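ADP-ribose pyrophosphatase (Streptococcus suis, PDB 3O8S) probably hydrolyses the pyrophosphate linkage of ADP-ribose or a related nucleoside diphosphate derivative, as a member of the Nudix hydrolase family. Local coordinates at residues A[189-192]-A[193-196]. Sequence-based numbering, arbitrary orientation.
Sequences LALC and LEAS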
loop_
_atom_site.group_PDB
_atom_site.type_symbol
_atom_site.label_atom_id
_atom_site.label_comp_id
_atom_site.label_asym_id
_atom_site.label_seq_id
_atom_site.Cartn_x
_atom_site.Cartn_y
_atom_site.Cartn_z
ATOM N N LEU A 189 -0.801 16.449 -1.832
ATOM C CA LEU A 189 -0.239 16.848 -3.143
ATOM C C LEU A 189 1.222 17.249 -2.984
ATOM O O LEU A 189 2.046 16.845 -3.803
ATOM C CB LEU A 189 -1.032 18.003 -3.782
ATOM C CG LEU A 189 -2.508 17.758 -4.055
ATOM C CD1 LEU A 189 -3.086 18.860 -4.933
ATOM C CD2 LEU A 189 -2.754 16.380 -4.652
ATOM N N ALA A 190 1.542 18.019 -1.901
ATOM C CA ALA A 190 2.908 18.437 -1.558
ATOM C C ALA A 190 3.779 17.194 -1.273
ATOM O O ALA A 190 4.913 17.114 -1.763
ATOM C CB ALA A 190 2.892 19.390 -0.368
ATOM N N LEU A 191 3.204 16.180 -0.609
ATOM C CA LEU A 191 3.893 14.905 -0.363
ATOM C C LEU A 191 4.233 14.203 -1.697
ATOM O O LEU A 191 5.356 13.716 -1.876
ATOM C CB LEU A 191 3.057 13.970 0.549
ATOM C CG LEU A 191 3.819 12.744 1.115
ATOM C CD1 LEU A 191 4.822 13.178 2.218
ATOM C CD2 LEU A 191 2.845 11.650 1.627
ATOM N N CYS A 192 3.274 14.183 -2.635
ATOM C CA CYS A 192 3.477 13.604 -3.974
ATOM C C CYS A 192 4.594 14.339 -4.728
ATOM O O CYS A 192 5.443 13.672 -5.323
ATOM C CB CYS A 192 2.171 13.616 -4.763
ATOM S SG CYS A 192 0.909 12.494 -4.111
ATOM N N LEU A 193 4.646 15.705 -4.643
ATOM C CA LEU A 193 5.716 16.497 -5.290
ATOM C C LEU A 193 7.093 16.121 -4.721
ATOM O O LEU A 193 8.042 15.884 -5.486
ATOM C CB LEU A 193 5.465 18.008 -5.152
ATOM C CG LEU A 193 6.556 18.968 -5.697
ATOM C CD1 LEU A 193 6.782 18.787 -7.195
ATOM C CD2 LEU A 193 6.210 20.396 -5.403
ATOM N N GLU A 194 7.182 16.031 -3.382
ATOM C CA GLU A 194 8.396 15.633 -2.688
ATOM C C GLU A 194 8.839 14.229 -3.179
ATOM O O GLU A 194 10.012 14.056 -3.483
ATOM C CB GLU A 194 8.186 15.682 -1.159
ATOM C CG GLU A 194 9.454 15.508 -0.334
ATOM C CD GLU A 194 9.228 15.230 1.144
ATOM O OE1 GLU A 194 8.194 15.693 1.686
ATOM O OE2 GLU A 194 10.082 14.544 1.758
ATOM N N ALA A 195 7.896 13.261 -3.317
ATOM C CA ALA A 195 8.199 11.924 -3.858
ATOM C C ALA A 195 8.721 12.005 -5.305
ATOM O O ALA A 195 9.697 11.320 -5.638
ATOM C CB ALA A 195 6.968 11.033 -3.803
ATOM N N SER A 196 8.127 12.878 -6.144
ATOM C CA SER A 196 8.606 13.028 -7.523
ATOM C C SER A 196 10.014 13.617 -7.604
ATOM O O SER A 196 10.694 13.376 -8.606
ATOM C CB SER A 196 7.659 13.891 -8.360
ATOM O OG SER A 196 7.860 15.268 -8.114
#
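Two successive turns of helix 186-197, the last helix of the chain, packed on the sheet of the Nudix fold, are joined here by four consecutive i to i+4 backbone hydrogen bonds. Leu193 N donates to Leu189 O at 3.0 Å, and Glu194 N reaches Ala190 O over the same 3.0 Å in the straightest bond of the series, with an N-H...O angle of 167°. Ala195 N to Leu191 O and Ser196 N to Cys192 O, the latter 2.9 Å long, continue the series. Side chains add little between the turns. A chi1 of -170° swings Glu194 CG away from its own N, and the extended chain then carries the carboxylate back toward Leu191; one oxygen, Glu194 OE1, comes within 4.2 Å of Leu191 CD1, a loose van der Waals approach. Ala195 CB rests 3.4 Å from Cys192 O. Ser196 turns its hydroxyl back along the helix: with chi1 at 80°, OG sits between the backbone N and carbonyl carbon and donates to the carbonyl three residues earlier, Leu193 O, at 2.7 Å, in the carbonyl plane and on a lone pair. The inner face packs on the sheet, where Cys192 meets Ala76 and Phe78 of strand 70-79, Val128 of strand 120-132 and Phe149 of strand 145-157, while Ala195 also touches Val128. Trp201 lies against the exposed Glu194 and against Ala195. Because main-chain bonds hold the turns together, the side chains of Cys192 and Ala195 are available to pack on the sheet, and the Ser196 hydroxyl is satisfied by a main-chain carbonyl of its own helix.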